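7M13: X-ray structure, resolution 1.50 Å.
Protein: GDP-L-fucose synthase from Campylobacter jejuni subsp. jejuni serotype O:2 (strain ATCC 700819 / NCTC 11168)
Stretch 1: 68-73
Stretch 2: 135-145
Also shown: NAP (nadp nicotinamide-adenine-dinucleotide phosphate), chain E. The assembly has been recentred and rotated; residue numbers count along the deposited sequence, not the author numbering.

Stretch 1 (68-73) AVLPCG
Stretch 2, residues 135-145: YGAYSFGAAKI

Residues 68-73 form an irregular, largely extended segment (phi/psi -158/152° at Val69, -94/103° at Leu70, -76/152° at Pro71, -102/116° at Cys72; Leu70 chi1 t, chi2 p; Pro71 C-gamma endo) that packs against the start of a helix, running roughly opposite to it. There, a type I turn from Tyr135 to Tyr138 (backbone hydrogen bond Tyr138 N to Tyr135 O, 3.2 Å) leads through the N-cap residue Ala137 into helix 138-145, whose first turn is tied by the hydrogen bond Gly141 N to Ala137 O at 2.7 Å. The closest CA atoms across the stretches are those of Cys72 and Ala137, 6.5 Å apart.

No hydrogen bond joins the stretches; the contact, burying 234 Å² in total, is mainly apolar and centres on Cys72 and Phe140 (chi1 177°, chi2 86°). Cys72, a t rotamer, lays its CB over one ring face, 4.0 Å from the centroid and 3.6 Å from Phe140 CG, a CH-pi contact. Its SG lies obliquely to the ring and reaches Ala137 CB at 4.1 Å. At the ring edge, the electropositive C-H rim suits a carbonyl oxygen, Phe140 CE1 meeting Leu70 O at 3.5 Å; Val69 CG2 (chi1 p) makes an apolar contact with CE1 at 3.9 Å.

NADP bridges both stretches. Lys144 (chi m, m, t, t) brings NZ within 3.9 Å of Val69 CG2 and donates hydrogen bonds from NZ to NAP O3D (2.8 Å) and O2D (3.1 Å), while Val69 N makes a weak hydrogen bond to NAP O4B (3.4 Å).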

# COMPACT_ATOMS: atom_id res chain seq x y z
N ALA B 68 16.09 7.18 2.21
CA ALA B 68 15.53 8.26 1.39
C ALA B 68 14.01 8.32 1.53
O ALA B 68 13.36 7.26 1.53
CB ALA B 68 15.91 8.04 -0.03
N VAL B 69 13.47 9.51 1.65
CA VAL B 69 12.03 9.72 1.90
C VAL B 69 11.65 11.13 1.45
O VAL B 69 12.50 12.02 1.47
CB VAL B 69 11.68 9.47 3.37
CG1 VAL B 69 12.19 10.60 4.28
CG2 VAL B 69 10.20 9.26 3.55
N LEU B 70 10.38 11.29 1.05
CA LEU B 70 9.68 12.58 1.07
C LEU B 70 8.92 12.63 2.38
O LEU B 70 7.93 11.95 2.56
CB LEU B 70 8.72 12.68 -0.11
CG LEU B 70 7.81 13.90 -0.05
CD1 LEU B 70 8.61 15.19 -0.02
CD2 LEU B 70 6.83 13.90 -1.21
N PRO B 71 9.41 13.40 3.37
CA PRO B 71 8.80 13.37 4.69
C PRO B 71 7.48 14.15 4.76
O PRO B 71 7.32 15.05 4.00
CB PRO B 71 9.82 14.11 5.56
CG PRO B 71 10.56 15.00 4.62
CD PRO B 71 10.57 14.30 3.27
N CYS B 72 6.60 13.75 5.66
CA CYS B 72 5.29 14.37 5.90
C CYS B 72 5.39 15.24 7.16
O CYS B 72 5.64 14.67 8.25
CB CYS B 72 4.24 13.29 6.08
SG CYS B 72 2.56 13.93 6.31
N GLY B 73 5.23 16.54 7.01
CA GLY B 73 5.25 17.49 8.15
C GLY B 73 4.10 18.47 8.09
O GLY B 73 3.37 18.47 7.09
N TYR B 135 -5.37 11.50 9.88
CA TYR B 135 -5.80 12.06 8.58
C TYR B 135 -4.65 12.74 7.82
O TYR B 135 -4.45 12.50 6.61
CB TYR B 135 -6.94 13.04 8.79
CG TYR B 135 -7.48 13.48 7.47
CD1 TYR B 135 -8.40 12.69 6.82
CD2 TYR B 135 -6.98 14.60 6.83
CE1 TYR B 135 -8.86 13.02 5.57
CE2 TYR B 135 -7.44 14.95 5.56
CZ TYR B 135 -8.39 14.15 4.95
OH TYR B 135 -8.91 14.42 3.73
N GLY B 136 -3.89 13.61 8.47
CA GLY B 136 -2.85 14.37 7.77
C GLY B 136 -1.79 13.46 7.18
O GLY B 136 -1.28 13.73 6.05
N ALA B 137 -1.46 12.38 7.87
CA ALA B 137 -0.37 11.48 7.46
C ALA B 137 -0.95 10.21 6.82
O ALA B 137 -0.24 9.21 6.70
CB ALA B 137 0.52 11.17 8.63
N TYR B 138 -2.20 10.25 6.40
CA TYR B 138 -2.90 9.03 5.92
C TYR B 138 -2.16 8.41 4.73
O TYR B 138 -1.92 7.18 4.67
CB TYR B 138 -4.32 9.44 5.53
CG TYR B 138 -5.24 8.39 4.97
CD1 TYR B 138 -5.85 7.42 5.76
CD2 TYR B 138 -5.54 8.39 3.61
CE1 TYR B 138 -6.74 6.50 5.23
CE2 TYR B 138 -6.45 7.49 3.07
CZ TYR B 138 -7.04 6.54 3.88
OH TYR B 138 -7.93 5.66 3.32
N SER B 139 -1.86 9.21 3.73
CA SER B 139 -1.22 8.71 2.50
C SER B 139 0.24 8.33 2.75
O SER B 139 0.71 7.32 2.20
CB SER B 139 -1.42 9.64 1.37
OG SER B 139 -0.69 10.84 1.54
N PHE B 140 0.94 9.08 3.58
CA PHE B 140 2.34 8.77 3.95
C PHE B 140 2.37 7.46 4.75
O PHE B 140 3.20 6.58 4.44
CB PHE B 140 2.87 9.94 4.77
CG PHE B 140 4.26 9.73 5.28
CD1 PHE B 140 5.37 10.03 4.52
CD2 PHE B 140 4.45 9.24 6.56
CE1 PHE B 140 6.65 9.83 5.03
CE2 PHE B 140 5.73 9.06 7.05
CZ PHE B 140 6.81 9.34 6.29
N GLY B 141 1.49 7.32 5.73
CA GLY B 141 1.43 6.09 6.54
C GLY B 141 1.11 4.90 5.66
O GLY B 141 1.69 3.84 5.87
N ALA B 142 0.19 5.05 4.71
CA ALA B 142 -0.15 3.95 3.78
C ALA B 142 1.10 3.57 2.99
O ALA B 142 1.35 2.36 2.79
CB ALA B 142 -1.32 4.32 2.90
N ALA B 143 1.88 4.55 2.50
CA ALA B 143 3.11 4.23 1.76
C ALA B 143 4.07 3.46 2.67
O ALA B 143 4.64 2.41 2.24
CB ALA B 143 3.73 5.49 1.23
N LYS B 144 4.18 3.84 3.94
CA LYS B 144 5.10 3.15 4.88
C LYS B 144 4.62 1.72 5.17
O LYS B 144 5.43 0.83 5.22
CB LYS B 144 5.27 3.96 6.15
CG LYS B 144 6.13 5.21 5.97
CD LYS B 144 7.55 4.91 5.55
CE LYS B 144 8.47 6.07 5.83
NZ LYS B 144 9.84 5.82 5.33
N ILE B 145 3.31 1.52 5.28
CA ILE B 145 2.75 0.16 5.43
C ILE B 145 3.19 -0.68 4.22
O ILE B 145 3.63 -1.84 4.37
CB ILE B 145 1.22 0.20 5.59
CG1 ILE B 145 0.81 0.83 6.93
CG2 ILE B 145 0.64 -1.19 5.44
CD1 ILE B 145 -0.64 1.09 7.04
PA NAP E . 15.62 13.12 5.73
O1A NAP E . 14.32 13.79 5.41
O2A NAP E . 16.56 13.85 6.66
O5B NAP E . 16.45 12.82 4.43
C5B NAP E . 15.85 12.18 3.31
C4B NAP E . 16.89 12.12 2.24
O4B NAP E . 16.31 11.39 1.13
C3B NAP E . 17.33 13.49 1.68
O3B NAP E . 18.75 13.60 1.75
C2B NAP E . 16.77 13.50 0.27
O2B NAP E . 17.62 14.15 -0.68
C1B NAP E . 16.73 12.02 -0.07
N9A NAP E . 15.77 11.74 -1.12
C8A NAP E . 14.43 11.96 -1.11
N7A NAP E . 13.84 11.71 -2.26
C5A NAP E . 14.87 11.31 -3.08
C6A NAP E . 14.90 10.92 -4.43
N6A NAP E . 13.82 10.91 -5.23
N1A NAP E . 16.10 10.58 -4.94
C2A NAP E . 17.18 10.62 -4.15
N3A NAP E . 17.27 10.98 -2.87
C4A NAP E . 16.07 11.32 -2.39
O3 NAP E . 15.32 11.67 6.32
PN NAP E . 15.41 11.18 7.82
O1N NAP E . 14.70 12.15 8.68
O2N NAP E . 16.84 10.87 8.08
O5D NAP E . 14.56 9.82 7.74
C5D NAP E . 15.20 8.59 7.48
C4D NAP E . 14.15 7.51 7.51
O4D NAP E . 13.57 7.43 8.84
C3D NAP E . 12.98 7.73 6.54
O3D NAP E . 12.51 6.47 6.03
C2D NAP E . 11.96 8.38 7.44
O2D NAP E . 10.63 8.29 6.95
C1D NAP E . 12.16 7.61 8.73
N1N NAP E . 11.62 8.36 9.88
C2N NAP E . 12.12 9.58 10.24
C3N NAP E . 11.55 10.29 11.25
C7N NAP E . 12.04 11.63 11.67
O7N NAP E . 11.58 12.14 12.71
N7N NAP E . 12.97 12.22 10.91
C4N NAP E . 10.45 9.73 12.00
C5N NAP E . 10.00 8.42 11.59
C6N NAP E . 10.52 7.84 10.56
P2B NAP E . 17.64 15.77 -0.78
O1X NAP E . 18.45 16.19 0.41
O2X NAP E . 16.26 16.28 -0.82
O3X NAP E . 18.35 16.03 -2.12